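Local coordinates for trimethylamine-N-oxide reductase (Haemophilus influenzae, PDB 7L5I), which probably reduces trimethylamine N-oxide or related oxides at a molybdenum centre carried by two pterin guanine dinucleotide cofactors, at residues A[52-57]-A[529-534]; A[90-95]-A[498-503]; A[276-281]-A[366-371]; A[428-433]-A[780-785]. All coordinates share one frame; numbering follows the deposited sequence.

Interaction 1: A[52-57]-A[529-534]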
loop_
_atom_site.group_PDB
_atom_site.type_symbol
_atom_site.label_atom_id
_atom_site.label_comp_id
_atom_site.label_asym_id
_atom_site.label_seq_id
_atom_site.Cartn_x
_atom_site.Cartn_y
_atom_site.Cartn_z
ATOM N N GLY A 52 -25.130 -16.739 19.148
ATOM C CA GLY A 52 -24.064 -17.261 18.319
ATOM C C GLY A 52 -23.952 -16.675 16.923
ATOM O O GLY A 52 -23.143 -17.173 16.136
ATOM N N LYS A 53 -24.723 -15.642 16.585
ATOM C CA LYS A 53 -24.619 -14.990 15.280
ATOM C C LYS A 53 -24.205 -13.538 15.467
ATOM O O LYS A 53 -24.702 -12.862 16.370
ATOM C CB LYS A 53 -25.944 -15.057 14.493
ATOM C CG LYS A 53 -25.844 -14.515 13.056
ATOM C CD LYS A 53 -26.810 -15.189 12.067
ATOM C CE LYS A 53 -26.380 -14.963 10.605
ATOM N NZ LYS A 53 -26.055 -16.227 9.850
ATOM N N VAL A 54 -23.263 -13.075 14.628
ATOM C CA VAL A 54 -22.874 -11.671 14.637
ATOM C C VAL A 54 -23.986 -10.836 14.033
ATOM O O VAL A 54 -24.435 -11.095 12.899
ATOM C CB VAL A 54 -21.558 -11.466 13.857
ATOM C CG1 VAL A 54 -21.248 -9.962 13.694
ATOM C CG2 VAL A 54 -20.432 -12.155 14.595
ATOM N N VAL A 55 -24.423 -9.825 14.778
ATOM C CA VAL A 55 -25.499 -8.940 14.343
ATOM C C VAL A 55 -25.088 -7.481 14.237
ATOM O O VAL A 55 -25.816 -6.710 13.619
ATOM C CB VAL A 55 -26.742 -9.071 15.248
ATOM C CG1 VAL A 55 -27.373 -10.457 15.052
ATOM C CG2 VAL A 55 -26.396 -8.837 16.707
ATOM N N LYS A 56 -23.953 -7.066 14.796
ATOM C CA LYS A 56 -23.543 -5.673 14.670
ATOM C C LYS A 56 -22.047 -5.589 14.912
ATOM O O LYS A 56 -21.506 -6.312 15.757
ATOM C CB LYS A 56 -24.268 -4.757 15.669
ATOM C CG LYS A 56 -24.151 -3.241 15.371
ATOM C CD LYS A 56 -25.088 -2.841 14.236
ATOM C CE LYS A 56 -24.941 -1.387 13.805
ATOM N NZ LYS A 56 -23.571 -1.082 13.271
ATOM N N SER A 57 -21.394 -4.695 14.183
ATOM C CA SER A 57 -20.002 -4.363 14.471
ATOM C C SER A 57 -19.802 -2.870 14.285
ATOM O O SER A 57 -20.479 -2.215 13.475
ATOM C CB SER A 57 -19.036 -5.183 13.597
ATOM O OG SER A 57 -19.141 -4.876 12.234
ATOM N N GLN A 529 -11.716 -14.295 19.830
ATOM C CA GLN A 529 -12.552 -15.032 18.892
ATOM C C GLN A 529 -14.013 -14.702 19.118
ATOM O O GLN A 529 -14.494 -14.713 20.249
ATOM C CB GLN A 529 -12.328 -16.533 19.061
ATOM C CG GLN A 529 -13.185 -17.416 18.183
ATOM C CD GLN A 529 -12.915 -18.886 18.484
ATOM O OE1 GLN A 529 -12.737 -19.255 19.636
ATOM N NE2 GLN A 529 -12.888 -19.715 17.467
ATOM N N VAL A 530 -14.723 -14.425 18.026
ATOM C CA VAL A 530 -16.127 -14.062 18.093
ATOM C C VAL A 530 -17.015 -15.279 17.880
ATOM O O VAL A 530 -17.991 -15.487 18.607
ATOM C CB VAL A 530 -16.446 -12.985 17.040
ATOM C CG1 VAL A 530 -17.891 -12.594 17.175
ATOM C CG2 VAL A 530 -15.534 -11.780 17.190
ATOM N N VAL A 531 -16.690 -16.069 16.859
ATOM C CA VAL A 531 -17.435 -17.278 16.501
ATOM C C VAL A 531 -16.448 -18.366 16.129
ATOM O O VAL A 531 -15.285 -18.090 15.803
ATOM C CB VAL A 531 -18.397 -17.035 15.330
ATOM C CG1 VAL A 531 -19.425 -15.945 15.639
ATOM C CG2 VAL A 531 -17.590 -16.661 14.088
ATOM N N PRO A 532 -16.896 -19.614 16.114
ATOM C CA PRO A 532 -16.019 -20.713 15.642
ATOM C C PRO A 532 -15.742 -20.591 14.152
ATOM O O PRO A 532 -16.497 -19.933 13.416
ATOM C CB PRO A 532 -16.825 -21.983 15.955
ATOM C CG PRO A 532 -18.024 -21.543 16.740
ATOM C CD PRO A 532 -18.234 -20.081 16.520
ATOM N N PRO A 533 -14.696 -21.247 13.649
ATOM C CA PRO A 533 -14.481 -21.299 12.197
ATOM C C PRO A 533 -15.722 -21.709 11.430
ATOM O O PRO A 533 -16.423 -22.674 11.792
ATOM C CB PRO A 533 -13.360 -22.335 12.052
ATOM C CG PRO A 533 -12.582 -22.176 13.292
ATOM C CD PRO A 533 -13.625 -21.955 14.378
ATOM N N GLN A 534 -15.994 -20.978 10.365
ATOM C CA GLN A 534 -17.154 -21.172 9.519
ATOM C C GLN A 534 -16.832 -22.165 8.412
ATOM O O GLN A 534 -15.673 -22.337 8.000
ATOM C CB GLN A 534 -17.601 -19.847 8.898
ATOM C CG GLN A 534 -17.947 -18.754 9.898
ATOM C CD GLN A 534 -19.125 -19.135 10.748
ATOM O OE1 GLN A 534 -20.258 -19.174 10.267
ATOM N NE2 GLN A 534 -18.865 -19.458 12.001
#

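Interaction 2: A[90-95]-A[498-503]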
loop_
_atom_site.group_PDB
_atom_site.type_symbol
_atom_site.label_atom_id
_atom_site.label_comp_id
_atom_site.label_asym_id
_atom_site.label_seq_id
_atom_site.Cartn_x
_atom_site.Cartn_y
_atom_site.Cartn_z
ATOM N N LYS A 90 -10.212 -29.321 -11.615
ATOM C CA LYS A 90 -10.430 -30.619 -12.260
ATOM C C LYS A 90 -9.208 -31.088 -13.044
ATOM O O LYS A 90 -8.779 -32.244 -12.916
ATOM C CB LYS A 90 -11.647 -30.517 -13.185
ATOM C CG LYS A 90 -12.045 -31.817 -13.864
ATOM C CD LYS A 90 -13.291 -31.621 -14.731
ATOM C CE LYS A 90 -13.766 -32.941 -15.337
ATOM N NZ LYS A 90 -13.432 -34.128 -14.492
ATOM N N GLY A 91 -8.650 -30.221 -13.897
ATOM C CA GLY A 91 -7.548 -30.636 -14.745
ATOM C C GLY A 91 -6.262 -30.866 -13.991
ATOM O O GLY A 91 -5.415 -31.667 -14.400
ATOM N N PHE A 92 -6.094 -30.181 -12.867
ATOM C CA PHE A 92 -4.924 -30.425 -12.044
ATOM C C PHE A 92 -5.053 -31.739 -11.304
ATOM O O PHE A 92 -4.075 -32.481 -11.182
ATOM C CB PHE A 92 -4.714 -29.276 -11.063
ATOM C CG PHE A 92 -3.415 -29.356 -10.348
ATOM C CD1 PHE A 92 -2.278 -28.769 -10.878
ATOM C CD2 PHE A 92 -3.327 -29.993 -9.149
ATOM C CE1 PHE A 92 -1.071 -28.837 -10.194
ATOM C CE2 PHE A 92 -2.133 -30.075 -8.473
ATOM C CZ PHE A 92 -0.998 -29.500 -9.005
ATOM N N LEU A 93 -6.243 -32.039 -10.766
ATOM C CA LEU A 93 -6.421 -33.334 -10.094
ATOM C C LEU A 93 -6.085 -34.485 -11.034
ATOM O O LEU A 93 -5.530 -35.508 -10.608
ATOM C CB LEU A 93 -7.861 -33.494 -9.615
ATOM C CG LEU A 93 -8.260 -33.246 -8.187
ATOM C CD1 LEU A 93 -9.674 -33.773 -8.016
ATOM C CD2 LEU A 93 -7.306 -33.892 -7.216
ATOM N N ALA A 94 -6.399 -34.327 -12.320
ATOM C CA ALA A 94 -6.197 -35.407 -13.280
ATOM C C ALA A 94 -4.718 -35.685 -13.518
ATOM O O ALA A 94 -4.320 -36.843 -13.681
ATOM C CB ALA A 94 -6.889 -35.053 -14.594
ATOM N N ASN A 95 -3.896 -34.637 -13.576
ATOM C CA ASN A 95 -2.464 -34.764 -13.853
ATOM C C ASN A 95 -1.701 -33.770 -12.999
ATOM O O ASN A 95 -1.228 -32.736 -13.493
ATOM C CB ASN A 95 -2.159 -34.522 -15.331
ATOM C CG ASN A 95 -2.707 -35.606 -16.211
ATOM O OD1 ASN A 95 -3.704 -35.413 -16.909
ATOM N ND2 ASN A 95 -2.060 -36.762 -16.188
ATOM N N ALA A 498 -5.780 -20.283 -9.343
ATOM C CA ALA A 498 -4.902 -21.256 -8.704
ATOM C C ALA A 498 -5.212 -22.682 -9.168
ATOM O O ALA A 498 -6.157 -22.940 -9.906
ATOM C CB ALA A 498 -5.028 -21.155 -7.187
ATOM N N ASP A 499 -4.371 -23.620 -8.730
ATOM C CA ASP A 499 -4.659 -25.043 -8.873
ATOM C C ASP A 499 -5.360 -25.609 -7.647
ATOM O O ASP A 499 -6.234 -26.477 -7.765
ATOM C CB ASP A 499 -3.364 -25.825 -9.089
ATOM C CG ASP A 499 -2.651 -25.429 -10.333
ATOM O OD1 ASP A 499 -3.333 -25.205 -11.360
ATOM O OD2 ASP A 499 -1.410 -25.386 -10.306
ATOM N N ILE A 500 -4.937 -25.150 -6.478
ATOM C CA ILE A 500 -5.401 -25.630 -5.187
ATOM C C ILE A 500 -5.738 -24.406 -4.343
ATOM O O ILE A 500 -4.899 -23.504 -4.198
ATOM C CB ILE A 500 -4.332 -26.474 -4.477
ATOM C CG1 ILE A 500 -3.933 -27.681 -5.327
ATOM C CG2 ILE A 500 -4.830 -26.884 -3.098
ATOM C CD1 ILE A 500 -2.609 -28.266 -4.912
ATOM N N VAL A 501 -6.955 -24.372 -3.802
ATOM C CA VAL A 501 -7.423 -23.272 -2.962
ATOM C C VAL A 501 -7.831 -23.841 -1.615
ATOM O O VAL A 501 -8.695 -24.728 -1.543
ATOM C CB VAL A 501 -8.588 -22.501 -3.597
ATOM C CG1 VAL A 501 -9.115 -21.403 -2.643
ATOM C CG2 VAL A 501 -8.142 -21.887 -4.889
ATOM N N LEU A 502 -7.208 -23.348 -0.565
ATOM C CA LEU A 502 -7.470 -23.808 0.795
ATOM C C LEU A 502 -8.197 -22.718 1.571
ATOM O O LEU A 502 -7.735 -21.571 1.619
ATOM C CB LEU A 502 -6.157 -24.166 1.496
ATOM C CG LEU A 502 -5.283 -25.207 0.796
ATOM C CD1 LEU A 502 -4.032 -25.490 1.566
ATOM C CD2 LEU A 502 -6.035 -26.503 0.544
ATOM N N PRO A 503 -9.343 -23.030 2.179
ATOM C CA PRO A 503 -10.124 -21.978 2.831
ATOM C C PRO A 503 -9.498 -21.575 4.157
ATOM O O PRO A 503 -9.259 -22.414 5.037
ATOM C CB PRO A 503 -11.498 -22.625 3.029
ATOM C CG PRO A 503 -11.200 -24.085 3.106
ATOM C CD PRO A 503 -10.058 -24.317 2.155
#

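Interaction 3: A[276-281]-A[366-371]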
loop_
_atom_site.group_PDB
_atom_site.type_symbol
_atom_site.label_atom_id
_atom_site.label_comp_id
_atom_site.label_asym_id
_atom_site.label_seq_id
_atom_site.Cartn_x
_atom_site.Cartn_y
_atom_site.Cartn_z
ATOM N N LEU A 276 10.134 22.114 -9.311
ATOM C CA LEU A 276 11.221 22.886 -9.917
ATOM C C LEU A 276 10.809 24.340 -10.120
ATOM O O LEU A 276 11.594 25.264 -9.851
ATOM C CB LEU A 276 11.637 22.254 -11.243
ATOM C CG LEU A 276 12.371 20.918 -11.104
ATOM C CD1 LEU A 276 12.498 20.218 -12.427
ATOM C CD2 LEU A 276 13.770 21.069 -10.475
ATOM N N GLY A 277 9.587 24.568 -10.584
ATOM C CA GLY A 277 9.128 25.943 -10.770
ATOM C C GLY A 277 9.046 26.721 -9.475
ATOM O O GLY A 277 9.364 27.911 -9.422
ATOM N N ILE A 278 8.595 26.057 -8.405
ATOM C CA ILE A 278 8.585 26.658 -7.080
ATOM C C ILE A 278 10.009 26.966 -6.644
ATOM O O ILE A 278 10.314 28.076 -6.171
ATOM C CB ILE A 278 7.873 25.715 -6.090
ATOM C CG1 ILE A 278 6.392 25.609 -6.453
ATOM C CG2 ILE A 278 7.983 26.233 -4.663
ATOM C CD1 ILE A 278 5.634 24.539 -5.679
ATOM N N ALA A 279 10.901 25.991 -6.803
ATOM C CA ALA A 279 12.289 26.165 -6.397
ATOM C C ALA A 279 12.926 27.317 -7.159
ATOM O O ALA A 279 13.641 28.142 -6.575
ATOM C CB ALA A 279 13.076 24.879 -6.635
ATOM N N HIS A 280 12.680 27.378 -8.463
ATOM C CA HIS A 280 13.255 28.452 -9.263
ATOM C C HIS A 280 12.763 29.805 -8.787
ATOM O O HIS A 280 13.539 30.770 -8.712
ATOM C CB HIS A 280 12.922 28.239 -10.740
ATOM C CG HIS A 280 13.483 29.300 -11.624
ATOM N ND1 HIS A 280 12.893 30.537 -11.766
ATOM C CD2 HIS A 280 14.602 29.321 -12.389
ATOM C CE1 HIS A 280 13.624 31.273 -12.586
ATOM N NE2 HIS A 280 14.665 30.563 -12.974
ATOM N N THR A 281 11.474 29.900 -8.452
ATOM C CA THR A 281 10.930 31.137 -7.907
ATOM C C THR A 281 11.601 31.490 -6.587
ATOM O O THR A 281 11.921 32.663 -6.347
ATOM C CB THR A 281 9.414 31.022 -7.724
ATOM O OG1 THR A 281 8.794 30.626 -8.954
ATOM C CG2 THR A 281 8.813 32.384 -7.309
ATOM N N VAL A 366 12.240 16.616 -0.891
ATOM C CA VAL A 366 13.250 16.854 0.143
ATOM C C VAL A 366 14.168 18.002 -0.258
ATOM O O VAL A 366 14.588 18.809 0.581
ATOM C CB VAL A 366 14.040 15.562 0.407
ATOM C CG1 VAL A 366 15.239 15.847 1.279
ATOM C CG2 VAL A 366 13.131 14.571 1.056
ATOM N N THR A 367 14.490 18.093 -1.547
ATOM C CA THR A 367 15.294 19.208 -2.051
ATOM C C THR A 367 14.556 20.531 -1.877
ATOM O O THR A 367 15.126 21.531 -1.416
ATOM C CB THR A 367 15.622 18.947 -3.524
ATOM O OG1 THR A 367 16.460 17.783 -3.642
ATOM C CG2 THR A 367 16.334 20.118 -4.162
ATOM N N LEU A 368 13.274 20.561 -2.230
ATOM C CA LEU A 368 12.477 21.765 -2.003
ATOM C C LEU A 368 12.429 22.143 -0.523
ATOM O O LEU A 368 12.623 23.315 -0.159
ATOM C CB LEU A 368 11.070 21.554 -2.574
ATOM C CG LEU A 368 10.125 22.720 -2.412
ATOM C CD1 LEU A 368 10.684 23.973 -3.099
ATOM C CD2 LEU A 368 8.741 22.380 -2.962
ATOM N N ALA A 369 12.175 21.165 0.356
ATOM C CA ALA A 369 12.159 21.426 1.784
ATOM C C ALA A 369 13.508 21.953 2.269
ATOM O O ALA A 369 13.563 22.812 3.168
ATOM C CB ALA A 369 11.778 20.139 2.539
ATOM N N SER A 370 14.600 21.460 1.686
ATOM C CA SER A 370 15.932 21.949 2.035
ATOM C C SER A 370 16.099 23.400 1.632
ATOM O O SER A 370 16.656 24.203 2.388
ATOM C CB SER A 370 17.003 21.090 1.355
ATOM O OG SER A 370 16.961 19.751 1.871
ATOM N N MET A 371 15.623 23.755 0.444
ATOM C CA MET A 371 15.715 25.145 0.007
ATOM C C MET A 371 14.882 26.082 0.877
ATOM O O MET A 371 15.268 27.236 1.098
ATOM C CB MET A 371 15.282 25.249 -1.456
ATOM C CG MET A 371 16.188 24.535 -2.404
ATOM S SD MET A 371 15.722 24.587 -4.143
ATOM C CE MET A 371 15.975 26.339 -4.494
#

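Interaction 4: A[428-433]-A[780-785]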
loop_
_atom_site.group_PDB
_atom_site.type_symbol
_atom_site.label_atom_id
_atom_site.label_comp_id
_atom_site.label_asym_id
_atom_site.label_seq_id
_atom_site.Cartn_x
_atom_site.Cartn_y
_atom_site.Cartn_z
ATOM N N LEU A 428 9.872 -6.687 -6.078
ATOM C CA LEU A 428 8.754 -7.621 -6.135
ATOM C C LEU A 428 7.807 -7.370 -7.299
ATOM O O LEU A 428 7.131 -8.311 -7.746
ATOM C CB LEU A 428 7.979 -7.602 -4.819
ATOM C CG LEU A 428 6.871 -6.574 -4.642
ATOM C CD1 LEU A 428 6.156 -6.897 -3.352
ATOM C CD2 LEU A 428 7.430 -5.168 -4.617
ATOM N N ALA A 429 7.712 -6.143 -7.801
ATOM C CA ALA A 429 6.815 -5.915 -8.929
ATOM C C ALA A 429 7.373 -6.438 -10.258
ATOM O O ALA A 429 6.724 -6.263 -11.297
ATOM C CB ALA A 429 6.458 -4.429 -9.035
ATOM N N ARG A 430 8.535 -7.094 -10.255
ATOM C CA ARG A 430 8.990 -7.876 -11.395
ATOM C C ARG A 430 8.389 -9.295 -11.426
ATOM O O ARG A 430 8.782 -10.088 -12.277
ATOM C CB ARG A 430 10.522 -7.970 -11.391
ATOM C CG ARG A 430 11.264 -6.631 -11.429
ATOM C CD ARG A 430 11.158 -5.899 -12.772
ATOM N NE ARG A 430 9.876 -5.245 -12.934
ATOM C CZ ARG A 430 9.146 -5.266 -14.045
ATOM N NH1 ARG A 430 9.565 -5.914 -15.128
ATOM N NH2 ARG A 430 7.978 -4.659 -14.073
ATOM N N ILE A 431 7.419 -9.614 -10.561
ATOM C CA ILE A 431 6.939 -10.996 -10.419
ATOM C C ILE A 431 6.489 -11.601 -11.763
ATOM O O ILE A 431 6.816 -12.756 -12.080
ATOM C CB ILE A 431 5.814 -11.037 -9.368
ATOM C CG1 ILE A 431 5.261 -12.439 -9.212
ATOM C CG2 ILE A 431 4.681 -10.092 -9.738
ATOM C CD1 ILE A 431 6.296 -13.434 -8.782
ATOM N N ALA A 432 5.695 -10.880 -12.542
ATOM C CA ALA A 432 5.246 -11.427 -13.828
ATOM C C ALA A 432 6.429 -11.697 -14.749
ATOM O O ALA A 432 6.534 -12.761 -15.366
ATOM C CB ALA A 432 4.251 -10.472 -14.488
ATOM N N ASP A 433 7.322 -10.721 -14.860
ATOM C CA ASP A 433 8.548 -10.853 -15.637
ATOM C C ASP A 433 9.353 -12.064 -15.202
ATOM O O ASP A 433 9.896 -12.787 -16.048
ATOM C CB ASP A 433 9.337 -9.547 -15.454
ATOM C CG ASP A 433 10.265 -9.211 -16.598
ATOM O OD1 ASP A 433 10.101 -9.726 -17.730
ATOM O OD2 ASP A 433 11.145 -8.358 -16.340
ATOM N N LEU A 780 17.097 2.423 -10.720
ATOM C CA LEU A 780 17.498 2.598 -9.332
ATOM C C LEU A 780 16.681 1.691 -8.419
ATOM O O LEU A 780 17.233 0.861 -7.685
ATOM C CB LEU A 780 17.356 4.063 -8.904
ATOM C CG LEU A 780 17.893 4.248 -7.485
ATOM C CD1 LEU A 780 19.401 4.274 -7.506
ATOM C CD2 LEU A 780 17.358 5.487 -6.851
ATOM N N ALA A 781 15.356 1.842 -8.440
ATOM C CA ALA A 781 14.510 1.126 -7.496
ATOM C C ALA A 781 13.700 -0.005 -8.095
ATOM O O ALA A 781 13.227 -0.871 -7.347
ATOM C CB ALA A 781 13.536 2.107 -6.829
ATOM N N GLN A 782 13.452 0.018 -9.404
ATOM C CA GLN A 782 12.556 -0.929 -10.048
ATOM C C GLN A 782 11.229 -1.069 -9.301
ATOM O O GLN A 782 10.711 -2.181 -9.116
ATOM C CB GLN A 782 13.244 -2.285 -10.189
ATOM C CG GLN A 782 14.507 -2.256 -11.021
ATOM C CD GLN A 782 14.224 -2.232 -12.527
ATOM O OE1 GLN A 782 13.084 -2.119 -12.953
ATOM N NE2 GLN A 782 15.281 -2.322 -13.335
ATOM N N GLY A 783 10.651 0.079 -8.892
ATOM C CA GLY A 783 9.348 0.075 -8.251
ATOM C C GLY A 783 8.229 -0.105 -9.259
ATOM O O GLY A 783 8.435 -0.078 -10.459
ATOM N N ASN A 784 7.004 -0.305 -8.765
ATOM C CA ASN A 784 5.864 -0.431 -9.677
ATOM C C ASN A 784 5.402 0.951 -10.142
ATOM O O ASN A 784 5.539 1.948 -9.421
ATOM C CB ASN A 784 4.728 -1.237 -9.024
ATOM C CG ASN A 784 3.990 -0.483 -7.907
ATOM O OD1 ASN A 784 2.822 -0.121 -8.057
ATOM N ND2 ASN A 784 4.668 -0.288 -6.772
ATOM N N SER A 785 4.850 1.012 -11.370
ATOM C CA SER A 785 4.622 2.291 -12.056
ATOM C C SER A 785 3.209 2.461 -12.621
ATOM O O SER A 785 3.031 2.865 -13.772
ATOM C CB SER A 785 5.636 2.443 -13.197
ATOM O OG SER A 785 6.959 2.320 -12.733
HETATM O O HOH W 1 9.164 -3.438 -7.196
HETATM O O HOH W 2 7.066 -2.763 -11.949
HETATM O O HOH W 3 9.242 -3.629 -10.850
#

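Interaction 1: A[52-57]-A[529-534]
Val54 meets Val530 and Val531 in a small apolar contact that puts the first residues of strand 53-59 beside an irregular loop, with no hydrogen bond passing between the two. The strand falls in the family's molybdopterin oxidoreductase N-terminal domain, the loop in its molybdopterin oxidoreductase region. One methyl does most of the work: CG2 of Val54 lies 3.6 Å from CG1 of Val530 and 4.1 Å from CG1 of Val531. Val54 crosses both of its partners at about a right angle. With CG1 anti to the backbone N (chi1 172°), Val54 has CG2 beside that nitrogen, where it reaches both loop valines.

The other approach involves a polar atom. The carbonyl O of Gly52 sits 3.9 Å from CG1 of Val531, a van der Waals touch.

Hydrogen bonds shape each side from within or from nearby. The amide of Gln534 turns back on its own loop, NE2 giving a bond of 2.8 Å to Pro532 O with the acceptor nearly in the amide plane. The backbones of Val530 and Val531 bond to Tyr508, while Tyr78 OH bonds to Val54 N. Farther along the strand, Val55 and Lys56 together face Val48 in a classic beta bulge.

Strand 53-59 is an outer strand of the antiparallel sheet formed with 43-50 and 35-40. Val54 also touches Val47 of the central strand, as well as Ala74 and Leu77 of helix 73-78. From the loop that leads toward helix 540-550, Val530 packs on Val49 of strand 43-50 and Val531 on Leu77.

Interaction 2: A[90-95]-A[498-503]
Asp499 CB lies over one face of the Phe92 ring, with its carboxylate stacked past the CD1-CE1 rim, while Ile500 approaches obliquely at CE2, the carbon across the ring from CD1. This joins the short helix 90-94 to the start of strand 500-503, one of the inner strands of a mixed six-stranded sheet. The helix directly follows strand 87-89, the antiparallel neighbour of 500-503.

Asp499 CB makes a CH-pi contact, 3.8 Å from the Phe92 ring centroid and displaced toward the rim. The carboxylate continues outward beyond the CD1-CE1 side, nearly parallel to the ring, with 17° between the planes. Asp499 CG comes to 3.4 Å from Phe92 CD1, and OD2 lies 3.5 Å from CE1. Having CG anti to the backbone N (chi1 -171°) carries the Phe92 ring off the helix toward Asp499.

The carboxylate is well supplied with partners. OD1 forms a salt bridge with Arg89 NE, whereas OD2 forms one with Arg104 NH2 and accepts a hydrogen bond from Val484 N. These bonds should restrict its rotation and keep it nearly parallel to the ring. Val483 and Gln124 also touch Phe92. Ile500 adds its terminal methyl, CD1 lying 4.0 Å from Phe92 CE2.

Interaction 3: A[276-281]-A[366-371]
This is a buried, mainly apolar contact between two nearly parallel helices, 271-284 and 359-372. The axes of the two short segments approach to 10.2 Å and cross at 17°, with the CA atoms of Ala279 and Leu368 nearest each other.

Met371 reaches across to Ala279. Its chain runs out extended and then bends at chi3 (68°), which lays the thioether against the small residue: SD is 3.6 Å from Ala279 CB, and the terminal CE is also 3.6 Å from Ala279 O. One turn earlier, Leu368 points CD1 at the neighbouring helix, 3.9 Å from Ile278 CG2. The two branched side chains cross at about a right angle, and the same CD1 lies 4.4 Å from Ala279 CB.

Both helices belong to the connections of a five-stranded parallel sheet. Helix 359-372 lies in the beta-alpha-beta crossover from strand 344-348 to strand 381-383, and helix 271-284 follows the outer strand 262-265. Ile278 also packs on Ile332 and Ala336 of helix 329-341, and Met371 on Leu293 and Tyr300.

Interaction 4: A[428-433]-A[780-785]
Close to the molybdenum cofactor, the loop 780-785, from the family's molybdopterin dinucleotide binding region, meets the 3-10 turn 428-430 of the molybdopterin oxidoreductase region in a buried contact bridged by water. Asn784 has its side chain about 5 Å, nearest atoms, from a bound pterin guanosine dinucleotide.

Direct touches are few. Ala429 CB faces Asn784 CB at 3.6 Å, with no polar atom of the asparagine involved. The torsion of Asn784 (chi1 72°) leaves CB facing Ala429 while the amide turns off to Tyr174, ND2 donating to its O. Gln782 OE1 lies 4.2 Å from Arg430 CD and stands oblique to the guanidinium; Gln782 NE2 bonds to Gln443 O.

Water carries the polar part. Gln782 O accepts from two waters. Water 1 lies 2.8 Å from Gln782 O and accepts from Ala429 N at 3.1 Å. Water 3 lies 2.7 Å from Gln782 O and accepts from Arg430 NE, also at 2.7 Å. Water 2 accepts from Arg430 NH2 at 3.0 Å and reaches Gly783 O only weakly. The NE and NH2 waters both lie in the guanidinium plane, at its edge. NH2 also forms a salt bridge with Asp774, while NH1 has a weak, bent bond to Asp433 OD2 within a salt bridge. These partners should fix the rotation of the guanidinium.

Arg430 is also the N-cap residue of helix 431-436, whose Ala432 packs on Leu474 and Ala477 of helix 471-477. Gln782 rests on Pro427 of strand 426-427, and farther back in the loop Leu780 and Ala781 lie against helix 179-187.

Interaction 4 lies nearest the catalytic centre, its Asn784 side chain about 8 Å from the molybdenum at the nearest atoms. The others stand farther back: the side chains of Ile278 (interaction 3), Ile500 (interaction 2) and Val531 (interaction 1) lie about 11, 12 and 14 Å from a bound pterin guanosine dinucleotide. Interactions 1 and 2 come within about 6 Å at their nearest atoms without touching. Interaction 3 lies on the other side of the chain's centre from both, about 54 and 55 Å away between centres. Along the sequence, interactions 2 and 3 are nested inside the loop closed by interaction 1, and interaction 3 also inside that of interaction 2, whereas interaction 4 crosses interactions 1 and 2 and follows interaction 3.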